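Probable chitinase (Chromobacterium violaceum, PDB 5JH8) probably binds and hydrolyses chitin. Local coordinates at residues Y33-Q38 with G65-V70. Numbering follows the deposited sequence. Where two conformers were deposited one is given.
Sequences YNITAQ and GCVSNV
Y33 and N34 pair with V67 and S68 at the C-terminal ends of two neighbouring parallel strands, 27-35 and 63-68, in the TIM barrel of this family 18 protein. Two backbone hydrogen bonds join them. S68 N donates to Y33 O at 3.0 Å, from 27° off the carbonyl plane. I35 N donates to S68 O at 2.9 Å, nearly in line with the C=O bond. V67 CA and N34 CA also make CA-H...O contacts, to Y33 O and S68 O respectively. V67 CG1, anti to the backbone N (chi1 -178°), lies 3.7 Å from I35 CB, and the two side chains cross at about a right angle. V67 CG2 lies 4.1 Å from Y33 CB. The Y33 ring turns an edge to C66 O. The side chains of N34 and S68 lie on the face opposite those of Y33 and V67, and N34 also packs against V70. Two waters bridge the segments. Water 1 is hydrogen-bonded to Y33 O and, in one of two S68 conformers, to S68 OG. Beyond the end of strand 63-68, water 2 donates to both I35 O and V70 O. On the far side of strand 63-68, G65 and V67 bond to strand 107-111. C66 and S68 touch D111 of that strand, and the side chain of C66 is about 6 Å from the bound histidine. Helix 78-85 packs on I35 and N69 through I80, while N34 bonds through its backbone to T42 of strand 41-43.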
loop_
_atom_site.group_PDB
_atom_site.type_symbol
_atom_site.label_atom_id
_atom_site.label_comp_id
_atom_site.label_asym_id
_atom_site.label_seq_id
_atom_site.Cartn_x
_atom_site.Cartn_y
_atom_site.Cartn_z
ATOM N N TYR A 33 7.083 -3.012 -11.829
ATOM C CA TYR A 33 8.150 -3.982 -11.976
ATOM C C TYR A 33 7.830 -5.276 -11.240
ATOM O O TYR A 33 7.270 -5.262 -10.138
ATOM C CB TYR A 33 9.471 -3.406 -11.443
ATOM C CG TYR A 33 9.738 -2.007 -11.972
ATOM C CD1 TYR A 33 10.169 -1.808 -13.268
ATOM C CD2 TYR A 33 9.493 -0.877 -11.187
ATOM C CE1 TYR A 33 10.388 -0.537 -13.754
ATOM C CE2 TYR A 33 9.702 0.382 -11.672
ATOM C CZ TYR A 33 10.146 0.560 -12.955
ATOM O OH TYR A 33 10.377 1.836 -13.417
ATOM N N ASN A 34 8.255 -6.387 -11.844
ATOM C CA ASN A 34 8.203 -7.701 -11.217
ATOM C C ASN A 34 9.625 -8.228 -11.032
ATOM O O ASN A 34 10.597 -7.670 -11.568
ATOM C CB ASN A 34 7.381 -8.672 -12.074
ATOM C CG ASN A 34 5.919 -8.261 -12.191
ATOM O OD1 ASN A 34 5.373 -7.591 -11.315
ATOM N ND2 ASN A 34 5.279 -8.666 -13.280
ATOM N N ILE A 35 9.746 -9.314 -10.267
ATOM C CA ILE A 35 11.001 -10.042 -10.141
ATOM C C ILE A 35 10.722 -11.503 -10.448
ATOM O O ILE A 35 9.650 -12.022 -10.118
ATOM C CB ILE A 35 11.652 -9.838 -8.749
ATOM C CG1 ILE A 35 13.096 -10.341 -8.723
ATOM C CG2 ILE A 35 10.816 -10.422 -7.635
ATOM C CD1 ILE A 35 13.889 -9.845 -7.532
ATOM N N THR A 36 11.667 -12.154 -11.117
ATOM C CA THR A 36 11.523 -13.565 -11.444
ATOM C C THR A 36 12.095 -14.445 -10.330
ATOM O O THR A 36 12.823 -13.989 -9.441
ATOM C CB THR A 36 12.250 -13.899 -12.749
ATOM O OG1 THR A 36 13.662 -13.850 -12.531
ATOM C CG2 THR A 36 11.850 -12.960 -13.882
ATOM N N ALA A 37 11.802 -15.745 -10.416
ATOM C CA ALA A 37 12.350 -16.700 -9.460
ATOM C C ALA A 37 13.865 -16.807 -9.549
ATOM O O ALA A 37 14.486 -17.340 -8.627
ATOM C CB ALA A 37 11.719 -18.079 -9.658
ATOM N N GLN A 38 14.477 -16.333 -10.630
ATOM C CA GLN A 38 15.931 -16.285 -10.730
ATOM C C GLN A 38 16.502 -14.951 -10.263
ATOM O O GLN A 38 17.715 -14.737 -10.345
ATOM C CB GLN A 38 16.403 -16.572 -12.166
ATOM C CG GLN A 38 16.032 -17.947 -12.691
ATOM C CD GLN A 38 14.571 -18.065 -13.076
ATOM O OE1 GLN A 38 13.991 -17.154 -13.669
ATOM N NE2 GLN A 38 13.965 -19.192 -12.734
ATOM N N GLY A 65 11.676 2.143 -6.650
ATOM C CA GLY A 65 11.262 1.103 -7.568
ATOM C C GLY A 65 10.479 0.056 -6.810
ATOM O O GLY A 65 11.040 -0.590 -5.925
ATOM N N CYS A 66 9.185 -0.079 -7.106
ATOM C CA CYS A 66 8.306 -1.012 -6.398
ATOM C C CYS A 66 8.225 -2.303 -7.200
ATOM O O CYS A 66 7.723 -2.316 -8.331
ATOM C CB CYS A 66 6.943 -0.370 -6.145
ATOM S SG CYS A 66 5.717 -1.473 -5.401
ATOM N N VAL A 67 8.771 -3.358 -6.608
ATOM C CA VAL A 67 9.031 -4.622 -7.282
ATOM C C VAL A 67 8.221 -5.722 -6.607
ATOM O O VAL A 67 8.328 -5.924 -5.390
ATOM C CB VAL A 67 10.531 -4.976 -7.265
ATOM C CG1 VAL A 67 10.766 -6.274 -8.008
ATOM C CG2 VAL A 67 11.372 -3.850 -7.838
ATOM N N SER A 68 7.442 -6.438 -7.404
ATOM C CA SER A 68 6.497 -7.415 -6.896
ATOM C C SER A 68 6.865 -8.828 -7.340
ATOM O O SER A 68 7.490 -9.045 -8.388
ATOM C CB SER A 68 5.076 -7.069 -7.369
ATOM O OG SER A 68 4.693 -5.772 -6.925
ATOM N N ASN A 69 6.426 -9.802 -6.536
ATOM C CA ASN A 69 6.576 -11.219 -6.852
ATOM C C ASN A 69 5.336 -11.727 -7.581
ATOM O O ASN A 69 4.602 -12.576 -7.093
ATOM C CB ASN A 69 6.806 -12.034 -5.583
ATOM C CG ASN A 69 5.655 -11.914 -4.601
ATOM O OD1 ASN A 69 5.148 -10.829 -4.362
ATOM N ND2 ASN A 69 5.258 -13.029 -4.000
ATOM N N VAL A 70 5.106 -11.161 -8.754
ATOM C CA VAL A 70 3.974 -11.499 -9.607
ATOM C C VAL A 70 4.530 -12.266 -10.800
ATOM O O VAL A 70 5.517 -11.835 -11.410
ATOM C CB VAL A 70 3.218 -10.224 -10.035
ATOM C CG1 VAL A 70 2.245 -10.535 -11.153
ATOM C CG2 VAL A 70 2.483 -9.612 -8.836
HETATM O O HOH W 1 5.318 -3.762 -8.844
HETATM O O HOH W 2 7.956 -12.369 -12.376
#